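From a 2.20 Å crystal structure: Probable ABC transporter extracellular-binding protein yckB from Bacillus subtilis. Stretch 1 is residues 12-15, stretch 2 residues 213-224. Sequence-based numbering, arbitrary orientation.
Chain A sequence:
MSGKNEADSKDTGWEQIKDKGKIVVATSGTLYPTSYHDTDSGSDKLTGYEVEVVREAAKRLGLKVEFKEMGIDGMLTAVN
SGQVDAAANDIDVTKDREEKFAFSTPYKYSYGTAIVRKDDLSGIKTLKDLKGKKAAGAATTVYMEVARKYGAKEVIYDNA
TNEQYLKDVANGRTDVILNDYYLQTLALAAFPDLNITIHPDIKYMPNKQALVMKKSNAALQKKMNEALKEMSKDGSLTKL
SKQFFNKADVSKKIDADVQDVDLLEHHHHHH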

# COMPACT_ATOMS: atom_id res chain seq x y z
N THR A 12 15.93 22.86 -1.48
CA THR A 12 16.50 21.50 -1.22
C THR A 12 17.36 21.48 0.04
O THR A 12 17.98 22.48 0.39
CB THR A 12 17.37 21.04 -2.41
OG1 THR A 12 18.08 19.85 -2.06
CG2 THR A 12 18.36 22.13 -2.80
N GLY A 13 17.38 20.34 0.73
CA GLY A 13 18.20 20.23 1.92
C GLY A 13 17.48 20.22 3.25
O GLY A 13 16.45 20.88 3.43
N TRP A 14 18.03 19.48 4.20
CA TRP A 14 17.47 19.37 5.54
C TRP A 14 17.53 20.67 6.33
O TRP A 14 16.60 20.98 7.09
CB TRP A 14 18.20 18.28 6.33
CG TRP A 14 17.99 18.39 7.81
CD1 TRP A 14 18.88 18.85 8.73
CD2 TRP A 14 16.78 18.10 8.53
NE1 TRP A 14 18.30 18.87 9.98
CE2 TRP A 14 17.02 18.41 9.89
CE3 TRP A 14 15.52 17.60 8.16
CZ2 TRP A 14 16.04 18.25 10.87
CZ3 TRP A 14 14.55 17.44 9.14
CH2 TRP A 14 14.81 17.76 10.48
N GLU A 15 18.61 21.43 6.18
CA GLU A 15 18.73 22.69 6.91
C GLU A 15 17.71 23.68 6.35
O GLU A 15 17.24 24.57 7.05
CB GLU A 15 20.15 23.27 6.77
CG GLU A 15 21.29 22.46 7.42
CD GLU A 15 21.12 22.25 8.92
OE1 GLU A 15 20.47 23.09 9.58
OE2 GLU A 15 21.64 21.24 9.44
N MSE A 213 12.81 10.25 -1.32
CA MSE A 213 13.38 11.59 -1.41
C MSE A 213 14.62 11.62 -2.29
O MSE A 213 15.17 10.58 -2.66
CB MSE A 213 13.66 12.15 -0.00
CG MSE A 213 14.39 11.25 0.96
SE MSE A 213 13.91 11.50 2.86
CE MSE A 213 13.64 9.63 3.27
N LYS A 214 15.02 12.83 -2.67
CA LYS A 214 16.18 13.03 -3.53
C LYS A 214 17.37 12.30 -2.91
O LYS A 214 17.65 12.47 -1.73
CB LYS A 214 16.48 14.53 -3.66
CG LYS A 214 17.32 14.94 -4.85
CD LYS A 214 17.45 16.46 -4.89
CE LYS A 214 18.31 16.93 -6.04
NZ LYS A 214 18.55 18.41 -5.96
N LYS A 215 18.05 11.47 -3.70
CA LYS A 215 19.18 10.69 -3.20
C LYS A 215 20.31 11.52 -2.57
O LYS A 215 21.06 11.02 -1.74
CB LYS A 215 19.72 9.80 -4.31
CG LYS A 215 20.67 8.71 -3.83
CD LYS A 215 20.85 7.62 -4.88
CE LYS A 215 21.93 6.64 -4.48
NZ LYS A 215 21.70 6.08 -3.12
N SER A 216 20.41 12.79 -2.96
CA SER A 216 21.44 13.66 -2.41
C SER A 216 21.03 14.18 -1.03
O SER A 216 21.86 14.69 -0.28
CB SER A 216 21.70 14.84 -3.34
OG SER A 216 20.51 15.59 -3.55
N ASN A 217 19.74 14.05 -0.71
CA ASN A 217 19.21 14.52 0.57
C ASN A 217 19.48 13.55 1.71
O ASN A 217 18.56 13.17 2.44
CB ASN A 217 17.70 14.77 0.46
CG ASN A 217 17.37 16.23 0.22
OD1 ASN A 217 18.27 17.07 0.08
ND2 ASN A 217 16.08 16.54 0.18
N ALA A 218 20.73 13.15 1.86
CA ALA A 218 21.12 12.20 2.90
C ALA A 218 20.83 12.71 4.32
O ALA A 218 20.52 11.92 5.21
CB ALA A 218 22.61 11.87 2.77
N ALA A 219 20.93 14.02 4.52
CA ALA A 219 20.67 14.61 5.83
C ALA A 219 19.19 14.44 6.20
O ALA A 219 18.87 14.03 7.32
CB ALA A 219 21.04 16.10 5.82
N LEU A 220 18.30 14.75 5.27
CA LEU A 220 16.87 14.59 5.50
C LEU A 220 16.58 13.11 5.75
O LEU A 220 15.84 12.75 6.67
CB LEU A 220 16.07 15.06 4.29
CG LEU A 220 14.55 14.81 4.30
CD1 LEU A 220 13.91 15.50 5.49
CD2 LEU A 220 13.95 15.33 3.01
N GLN A 221 17.18 12.25 4.92
CA GLN A 221 17.00 10.81 5.03
C GLN A 221 17.33 10.30 6.44
O GLN A 221 16.57 9.52 7.02
CB GLN A 221 17.89 10.08 4.02
CG GLN A 221 17.59 8.61 3.89
CD GLN A 221 18.61 7.89 3.04
OE1 GLN A 221 18.38 6.77 2.59
NE2 GLN A 221 19.75 8.53 2.83
N LYS A 222 18.47 10.74 6.98
CA LYS A 222 18.89 10.30 8.31
C LYS A 222 17.95 10.81 9.40
O LYS A 222 17.63 10.10 10.35
CB LYS A 222 20.32 10.78 8.59
CG LYS A 222 20.95 10.15 9.83
CD LYS A 222 22.37 10.64 10.07
CE LYS A 222 23.01 9.90 11.24
NZ LYS A 222 22.18 9.97 12.48
N LYS A 223 17.50 12.05 9.27
CA LYS A 223 16.59 12.64 10.25
C LYS A 223 15.24 11.92 10.25
O LYS A 223 14.69 11.63 11.31
CB LYS A 223 16.41 14.13 9.96
CG LYS A 223 17.60 14.98 10.40
CD LYS A 223 17.65 15.03 11.92
CE LYS A 223 18.81 15.86 12.42
NZ LYS A 223 18.77 15.99 13.91
N MSE A 224 14.71 11.65 9.06
CA MSE A 224 13.43 10.95 8.94
C MSE A 224 13.53 9.58 9.59
O MSE A 224 12.64 9.18 10.35
CB MSE A 224 13.04 10.79 7.47
CG MSE A 224 12.21 11.93 6.90
SE MSE A 224 10.47 12.08 7.75
CE MSE A 224 10.52 13.95 8.15
O HOH W 1 19.32 18.76 13.09
O HOH W 2 19.32 16.61 3.27

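Two helix starts meet here, more than two hundred residues apart in sequence. Gly13 holds the N-cap position before the helix that begins at Trp14, and Asn217 holds the same position before the helix that begins at Ala218. Ahead of Asn217, a type I turn from Lys214 is closed by Asn217 N to Lys214 O at 2.8 Å. The backbones come closest at Trp14 and Leu220, whose CA atoms lie 4.8 Å apart. Gly13 has phi/psi of 107/147, angles at which a CB would be jammed against the carbonyl O of Thr12; the backbone itself calls for glycine.

No clear direct hydrogen bond joins the stretches; two waters bridge them. Free amides at the first turn of a helix lack partners within the helix, and water 2 serves one from each side: it accepts from Leu220 N at 2.9 Å and, weakly, from Trp14 N at 3.3 Å. It also donates a weak bond to Asn217 OD1 at 3.4 Å. The Asn217 side chain makes no capping bond to its own helix; its OD1 instead lies 3.5 Å from Thr12 OG1.

Trp14 is the main apolar piece, pointing toward the second helix and burying the largest area of any residue here. Trp14 CB rests on Ala219 CB at 3.6 Å. Leu220 CD1 meets the ring edge, 3.8 Å from Trp14 CE3. One helical turn beyond Ala219, Lys223 lays its aliphatic chain over one face: CG sits 3.6 Å from the centroid of the Trp14 six-membered ring, only 13° off the normal, a CH-pi contact. The lysine's charged end continues past the indole to water 1, which accepts from Trp14 NE1 at 3.3 Å and weakly from Lys223 NZ at 2.9 Å. Lys223 thus supplies both an apolar surface and a hydrogen-bond donor.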